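Local structure of single-stranded-DNA-specific exonuclease RecJ (Thermus thermophilus, 2ZXR) at residues V9-R19 / L645-V656. The protein degrades single-stranded DNA from its 5' end toward the 3' end, needing divalent metal ions, magnesium above all, and shows no detectable activity on single-stranded RNA. Residues are numbered along the deposited sequence; the frame is centred on the assembly and turned at random.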
ATOM      1  N   VAL A   9      14.477   2.472   5.630  1.00 31.76           N
ATOM      2  CA  VAL A   9      14.940   2.400   4.253  1.00 31.64           C
ATOM      3  C   VAL A   9      15.018   0.944   3.838  1.00 31.78           C
ATOM      4  O   VAL A   9      15.689   0.137   4.494  1.00 33.46           O
ATOM      5  CB  VAL A   9      16.333   3.039   4.090  1.00 30.58           C
ATOM      6  CG1 VAL A   9      16.768   2.959   2.644  1.00 31.38           C
ATOM      7  CG2 VAL A   9      16.298   4.486   4.542  1.00 29.61           C
ATOM      8  N   LEU A  10      14.333   0.589   2.763  1.00 30.87           N
ATOM      9  CA  LEU A  10      14.362  -0.787   2.295  1.00 30.82           C
ATOM     10  C   LEU A  10      15.805  -1.235   1.993  1.00 31.07           C
ATOM     11  O   LEU A  10      16.626  -0.464   1.491  1.00 30.76           O
ATOM     12  CB  LEU A  10      13.479  -0.950   1.046  1.00 31.09           C
ATOM     13  CG  LEU A  10      12.010  -0.489   1.160  1.00 33.36           C
ATOM     14  CD1 LEU A  10      11.188  -1.123   0.011  1.00 32.62           C
ATOM     15  CD2 LEU A  10      11.418  -0.900   2.514  1.00 31.85           C
ATOM     16  N   SER A  11      16.095  -2.495   2.288  1.00 30.93           N
ATOM     17  CA  SER A  11      17.423  -3.058   2.102  1.00 31.46           C
ATOM     18  C   SER A  11      17.880  -3.096   0.652  1.00 31.43           C
ATOM     19  O   SER A  11      17.053  -3.154  -0.264  1.00 31.68           O
ATOM     20  CB  SER A  11      17.427  -4.485   2.633  1.00 31.93           C
ATOM     21  OG  SER A  11      16.649  -5.300   1.759  1.00 33.80           O
ATOM     22  N   LEU A  12      19.192  -3.065   0.429  1.00 30.63           N
ATOM     23  CA  LEU A  12      19.684  -3.171  -0.945  1.00 29.90           C
ATOM     24  C   LEU A  12      19.724  -4.664  -1.248  1.00 30.73           C
ATOM     25  O   LEU A  12      20.135  -5.488  -0.401  1.00 29.96           O
ATOM     26  CB  LEU A  12      21.089  -2.572  -1.119  1.00 28.53           C
ATOM     27  CG  LEU A  12      21.246  -1.081  -0.803  1.00 28.24           C
ATOM     28  CD1 LEU A  12      22.672  -0.627  -1.136  1.00 27.52           C
ATOM     29  CD2 LEU A  12      20.227  -0.276  -1.571  1.00 24.63           C
ATOM     30  N   PRO A  13      19.267  -5.050  -2.445  1.00 31.62           N
ATOM     31  CA  PRO A  13      19.297  -6.483  -2.761  1.00 32.85           C
ATOM     32  C   PRO A  13      20.700  -6.895  -3.187  1.00 33.54           C
ATOM     33  O   PRO A  13      21.577  -6.042  -3.373  1.00 33.37           O
ATOM     34  CB  PRO A  13      18.297  -6.599  -3.913  1.00 32.21           C
ATOM     35  CG  PRO A  13      18.513  -5.317  -4.653  1.00 32.16           C
ATOM     36  CD  PRO A  13      18.664  -4.271  -3.542  1.00 31.22           C
ATOM     37  N   PRO A  14      20.941  -8.208  -3.311  1.00 34.13           N
ATOM     38  CA  PRO A  14      22.281  -8.623  -3.739  1.00 34.24           C
ATOM     39  C   PRO A  14      22.483  -8.151  -5.184  1.00 34.92           C
ATOM     40  O   PRO A  14      21.599  -8.288  -6.046  1.00 33.66           O
ATOM     41  CB  PRO A  14      22.263 -10.154  -3.590  1.00 34.92           C
ATOM     42  CG  PRO A  14      20.780 -10.516  -3.361  1.00 36.00           C
ATOM     43  CD  PRO A  14      20.207  -9.312  -2.666  1.00 34.95           C
ATOM     44  N   LEU A  15      23.647  -7.574  -5.445  1.00 34.93           N
ATOM     45  CA  LEU A  15      23.929  -7.041  -6.769  1.00 35.30           C
ATOM     46  C   LEU A  15      23.622  -7.921  -7.980  1.00 34.85           C
ATOM     47  O   LEU A  15      23.038  -7.439  -8.951  1.00 34.23           O
ATOM     48  CB  LEU A  15      25.374  -6.571  -6.844  1.00 35.54           C
ATOM     49  CG  LEU A  15      25.678  -5.262  -6.126  1.00 36.56           C
ATOM     50  CD1 LEU A  15      26.545  -4.419  -7.070  1.00 37.17           C
ATOM     51  CD2 LEU A  15      24.406  -4.507  -5.776  1.00 35.33           C
ATOM     52  N   ALA A  16      24.016  -9.189  -7.948  1.00 34.13           N
ATOM     53  CA  ALA A  16      23.734 -10.050  -9.097  1.00 34.99           C
ATOM     54  C   ALA A  16      22.227 -10.171  -9.351  1.00 35.20           C
ATOM     55  O   ALA A  16      21.812 -10.248 -10.501  1.00 36.11           O
ATOM     56  CB  ALA A  16      24.353 -11.433  -8.909  1.00 34.68           C
ATOM     57  N   GLN A  17      21.406 -10.184  -8.295  1.00 35.48           N
ATOM     58  CA  GLN A  17      19.959 -10.261  -8.495  1.00 35.34           C
ATOM     59  C   GLN A  17      19.419  -8.884  -8.912  1.00 34.70           C
ATOM     60  O   GLN A  17      18.503  -8.786  -9.722  1.00 34.81           O
ATOM     61  CB  GLN A  17      19.236 -10.718  -7.225  1.00 36.60           C
ATOM     62  CG  GLN A  17      19.736 -12.020  -6.614  1.00 37.89           C
ATOM     63  CD  GLN A  17      18.877 -12.456  -5.425  1.00 40.22           C
ATOM     64  OE1 GLN A  17      19.358 -13.115  -4.494  1.00 41.75           O
ATOM     65  NE2 GLN A  17      17.598 -12.100  -5.460  1.00 39.39           N
ATOM     66  N   TRP A  18      19.996  -7.816  -8.375  1.00 33.80           N
ATOM     67  CA  TRP A  18      19.543  -6.464  -8.721  1.00 32.64           C
ATOM     68  C   TRP A  18      19.728  -6.315 -10.232  1.00 32.64           C
ATOM     69  O   TRP A  18      18.846  -5.834 -10.957  1.00 30.53           O
ATOM     70  CB  TRP A  18      20.404  -5.439  -7.994  1.00 33.07           C
ATOM     71  CG  TRP A  18      19.823  -4.066  -7.776  1.00 33.95           C
ATOM     72  CD1 TRP A  18      18.810  -3.454  -8.482  1.00 33.64           C
ATOM     73  CD2 TRP A  18      20.298  -3.095  -6.836  1.00 33.80           C
ATOM     74  NE1 TRP A  18      18.639  -2.158  -8.032  1.00 34.24           N
ATOM     75  CE2 TRP A  18      19.539  -1.914  -7.026  1.00 33.28           C
ATOM     76  CE3 TRP A  18      21.300  -3.108  -5.853  1.00 33.71           C
ATOM     77  CZ2 TRP A  18      19.749  -0.765  -6.269  1.00 34.00           C
ATOM     78  CZ3 TRP A  18      21.506  -1.958  -5.099  1.00 35.09           C
ATOM     79  CH2 TRP A  18      20.734  -0.804  -5.311  1.00 34.16           C
ATOM     80  N   ARG A  19      20.900  -6.738 -10.691  1.00 32.81           N
ATOM     81  CA  ARG A  19      21.246  -6.685 -12.098  1.00 33.71           C
ATOM     82  C   ARG A  19      20.327  -7.547 -12.961  1.00 33.70           C
ATOM     83  O   ARG A  19      19.941  -7.135 -14.054  1.00 32.88           O
ATOM     84  CB  ARG A  19      22.711  -7.109 -12.282  1.00 33.25           C
ATOM     85  CG  ARG A  19      23.687  -5.956 -12.067  1.00 33.87           C
ATOM     86  CD  ARG A  19      25.057  -6.440 -11.605  1.00 33.70           C
ATOM     87  NE  ARG A  19      26.074  -5.396 -11.745  1.00 33.13           N
ATOM     88  CZ  ARG A  19      27.305  -5.488 -11.249  1.00 33.57           C
ATOM     89  NH1 ARG A  19      27.666  -6.577 -10.576  1.00 31.63           N
ATOM     90  NH2 ARG A  19      28.178  -4.501 -11.440  1.00 34.40           N
ATOM     91  N   LEU A 645      23.588   2.075   7.110  1.00 21.22           N
ATOM     92  CA  LEU A 645      23.373   2.423   5.693  1.00 20.55           C
ATOM     93  C   LEU A 645      24.683   2.637   4.954  1.00 20.16           C
ATOM     94  O   LEU A 645      24.840   2.274   3.796  1.00 19.69           O
ATOM     95  CB  LEU A 645      22.520   3.696   5.602  1.00 20.04           C
ATOM     96  CG  LEU A 645      21.049   3.455   5.989  1.00 20.44           C
ATOM     97  CD1 LEU A 645      20.289   4.752   6.272  1.00 20.13           C
ATOM     98  CD2 LEU A 645      20.402   2.654   4.858  1.00 20.93           C
ATOM     99  N   PHE A 646      25.634   3.242   5.642  1.00 20.96           N
ATOM    100  CA  PHE A 646      26.938   3.505   5.045  1.00 20.51           C
ATOM    101  C   PHE A 646      27.634   2.170   4.831  1.00 20.46           C
ATOM    102  O   PHE A 646      28.203   1.922   3.766  1.00 19.28           O
ATOM    103  CB  PHE A 646      27.770   4.359   5.980  1.00 19.52           C
ATOM    104  CG  PHE A 646      29.089   4.720   5.419  1.00 21.23           C
ATOM    105  CD1 PHE A 646      29.187   5.674   4.416  1.00 20.93           C
ATOM    106  CD2 PHE A 646      30.241   4.088   5.868  1.00 21.11           C
ATOM    107  CE1 PHE A 646      30.404   5.987   3.875  1.00 21.34           C
ATOM    108  CE2 PHE A 646      31.463   4.407   5.322  1.00 22.13           C
ATOM    109  CZ  PHE A 646      31.544   5.353   4.330  1.00 21.36           C
ATOM    110  N   SER A 647      27.579   1.316   5.861  1.00 20.12           N
ATOM    111  CA  SER A 647      28.193  -0.005   5.782  1.00 21.05           C
ATOM    112  C   SER A 647      27.537  -0.803   4.660  1.00 21.40           C
ATOM    113  O   SER A 647      28.209  -1.466   3.888  1.00 22.09           O
ATOM    114  CB  SER A 647      28.012  -0.783   7.101  1.00 21.11           C
ATOM    115  OG  SER A 647      28.788  -0.240   8.160  1.00 22.34           O
ATOM    116  N   GLU A 648      26.214  -0.736   4.579  1.00 21.16           N
ATOM    117  CA  GLU A 648      25.513  -1.494   3.557  1.00 21.70           C
ATOM    118  C   GLU A 648      25.907  -0.994   2.184  1.00 22.14           C
ATOM    119  O   GLU A 648      26.187  -1.782   1.260  1.00 21.71           O
ATOM    120  CB  GLU A 648      23.995  -1.361   3.739  1.00 21.70           C
ATOM    121  CG  GLU A 648      23.217  -2.033   2.637  1.00 22.91           C
ATOM    122  CD  GLU A 648      21.722  -1.867   2.800  1.00 24.85           C
ATOM    123  OE1 GLU A 648      21.261  -0.731   3.075  1.00 24.41           O
ATOM    124  OE2 GLU A 648      21.018  -2.880   2.641  1.00 25.43           O
ATOM    125  N   ALA A 649      25.917   0.330   2.061  1.00 22.03           N
ATOM    126  CA  ALA A 649      26.251   0.990   0.815  1.00 22.14           C
ATOM    127  C   ALA A 649      27.679   0.677   0.386  1.00 22.71           C
ATOM    128  O   ALA A 649      27.980   0.589  -0.814  1.00 21.65           O
ATOM    129  CB  ALA A 649      26.075   2.492   0.973  1.00 22.04           C
ATOM    130  N   LEU A 650      28.562   0.534   1.370  1.00 23.07           N
ATOM    131  CA  LEU A 650      29.956   0.245   1.075  1.00 23.54           C
ATOM    132  C   LEU A 650      30.056  -1.148   0.469  1.00 23.86           C
ATOM    133  O   LEU A 650      30.797  -1.354  -0.487  1.00 23.51           O
ATOM    134  CB  LEU A 650      30.811   0.370   2.343  1.00 22.53           C
ATOM    135  CG  LEU A 650      32.313   0.094   2.166  1.00 22.67           C
ATOM    136  CD1 LEU A 650      32.867   0.859   0.967  1.00 22.68           C
ATOM    137  CD2 LEU A 650      33.044   0.492   3.428  1.00 21.02           C
ATOM    138  N   LEU A 651      29.303  -2.105   1.008  1.00 25.25           N
ATOM    139  CA  LEU A 651      29.321  -3.454   0.439  1.00 26.34           C
ATOM    140  C   LEU A 651      28.870  -3.416  -1.032  1.00 26.84           C
ATOM    141  O   LEU A 651      29.469  -4.062  -1.897  1.00 26.28           O
ATOM    142  CB  LEU A 651      28.401  -4.385   1.217  1.00 27.96           C
ATOM    143  CG  LEU A 651      28.750  -4.593   2.694  1.00 29.20           C
ATOM    144  CD1 LEU A 651      27.828  -5.694   3.249  1.00 30.55           C
ATOM    145  CD2 LEU A 651      30.219  -5.013   2.848  1.00 29.15           C
ATOM    146  N   ALA A 652      27.825  -2.651  -1.331  1.00 26.37           N
ATOM    147  CA  ALA A 652      27.356  -2.585  -2.715  1.00 26.80           C
ATOM    148  C   ALA A 652      28.445  -1.915  -3.546  1.00 27.21           C
ATOM    149  O   ALA A 652      28.679  -2.281  -4.705  1.00 25.85           O
ATOM    150  CB  ALA A 652      26.026  -1.785  -2.810  1.00 25.30           C
ATOM    151  N   TYR A 653      29.109  -0.936  -2.935  1.00 28.19           N
ATOM    152  CA  TYR A 653      30.186  -0.202  -3.594  1.00 29.53           C
ATOM    153  C   TYR A 653      31.323  -1.143  -4.024  1.00 31.39           C
ATOM    154  O   TYR A 653      31.822  -1.023  -5.143  1.00 31.18           O
ATOM    155  CB  TYR A 653      30.739   0.880  -2.670  1.00 29.25           C
ATOM    156  CG  TYR A 653      31.906   1.656  -3.256  1.00 31.01           C
ATOM    157  CD1 TYR A 653      31.707   2.624  -4.229  1.00 31.32           C
ATOM    158  CD2 TYR A 653      33.218   1.400  -2.848  1.00 32.74           C
ATOM    159  CE1 TYR A 653      32.777   3.318  -4.788  1.00 32.07           C
ATOM    160  CE2 TYR A 653      34.301   2.097  -3.403  1.00 32.76           C
ATOM    161  CZ  TYR A 653      34.065   3.052  -4.375  1.00 33.69           C
ATOM    162  OH  TYR A 653      35.126   3.730  -4.951  1.00 36.16           O
ATOM    163  N   TRP A 654      31.743  -2.060  -3.147  1.00 33.02           N
ATOM    164  CA  TRP A 654      32.814  -3.002  -3.518  1.00 35.50           C
ATOM    165  C   TRP A 654      32.313  -3.788  -4.736  1.00 36.82           C
ATOM    166  O   TRP A 654      33.033  -3.988  -5.705  1.00 35.81           O
ATOM    167  CB  TRP A 654      33.092  -4.070  -2.454  1.00 34.71           C
ATOM    168  CG  TRP A 654      33.408  -3.668  -1.039  1.00 35.71           C
ATOM    169  CD1 TRP A 654      32.900  -4.256   0.112  1.00 35.59           C
ATOM    170  CD2 TRP A 654      34.351  -2.701  -0.600  1.00 33.70           C
ATOM    171  NE1 TRP A 654      33.477  -3.709   1.223  1.00 34.15           N
ATOM    172  CE2 TRP A 654      34.370  -2.753   0.824  1.00 34.87           C
ATOM    173  CE3 TRP A 654      35.178  -1.801  -1.256  1.00 32.86           C
ATOM    174  CZ2 TRP A 654      35.189  -1.933   1.591  1.00 33.23           C
ATOM    175  CZ3 TRP A 654      35.976  -0.998  -0.507  1.00 34.35           C
ATOM    176  CH2 TRP A 654      35.978  -1.063   0.914  1.00 34.77           C
ATOM    177  N   GLU A 655      31.075  -4.268  -4.650  1.00 38.86           N
ATOM    178  CA  GLU A 655      30.505  -5.047  -5.736  1.00 41.86           C
ATOM    179  C   GLU A 655      30.415  -4.321  -7.078  1.00 43.07           C
ATOM    180  O   GLU A 655      30.897  -4.832  -8.089  1.00 43.30           O
ATOM    181  CB  GLU A 655      29.129  -5.580  -5.342  1.00 42.58           C
ATOM    182  CG  GLU A 655      29.185  -7.018  -4.879  1.00 45.13           C
ATOM    183  CD  GLU A 655      30.110  -7.867  -5.764  1.00 47.36           C
ATOM    184  OE1 GLU A 655      29.795  -8.079  -6.963  1.00 47.83           O
ATOM    185  OE2 GLU A 655      31.165  -8.305  -5.258  1.00 46.91           O
ATOM    186  N   VAL A 656      29.811  -3.138  -7.099  1.00 44.54           N
ATOM    187  CA  VAL A 656      29.692  -2.402  -8.352  1.00 47.10           C
ATOM    188  C   VAL A 656      31.035  -1.994  -8.932  1.00 49.20           C
ATOM    189  O   VAL A 656      31.100  -1.165  -9.842  1.00 50.83           O
ATOM    190  CB  VAL A 656      28.856  -1.118  -8.209  1.00 46.18           C
ATOM    191  CG1 VAL A 656      27.458  -1.467  -7.799  1.00 47.20           C
ATOM    192  CG2 VAL A 656      29.494  -0.174  -7.215  1.00 46.70           C
TER
HETATM  193  O   HOH W   1      18.108  -0.690   4.533  1.00 22.64           O
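Leu12 and Glu648 make the one direct hydrogen bond of this contact: the backbone N of Leu12 gives its proton to Glu648 OE2 at 2.9 Å. The bond is almost straight (177°), but it comes down on the carboxylate from above its plane, about 52° out of it. Glu648 gets there by reaching out from its helix at full length, with CG anti to the backbone N (chi1 175°). Its other oxygen, OE1, takes a weak bond from a water that also donates to Val9 O, so one carboxylate serves two points of the extended chain. Leu12 then lays its own side chain against the carboxylate, CG lying 3.7 Å from Glu648 CD, and carries CD1 on to the methyl of Ala652, 3.9 Å from its CB. Near the next turn, Leu15 CG rests 3.6 Å from Glu655 CB, the two side chains running past each other in opposite directions. Arg19 NH1 and Glu655 OE1 stay 4.5 Å apart, beyond a salt bridge; Arg19 pairs with Glu623, Glu655 with Arg658. The linker from edge strand 5-9, whose mixed sheet includes OB-domain strands, thus runs along helix 643-655 of the C-terminal domain before helix 15-25 turns across it at 72°; Arg633 of helix 624-639 touches Val9 and Leu12 and forms a long, weak ion pair with Glu648 OE1.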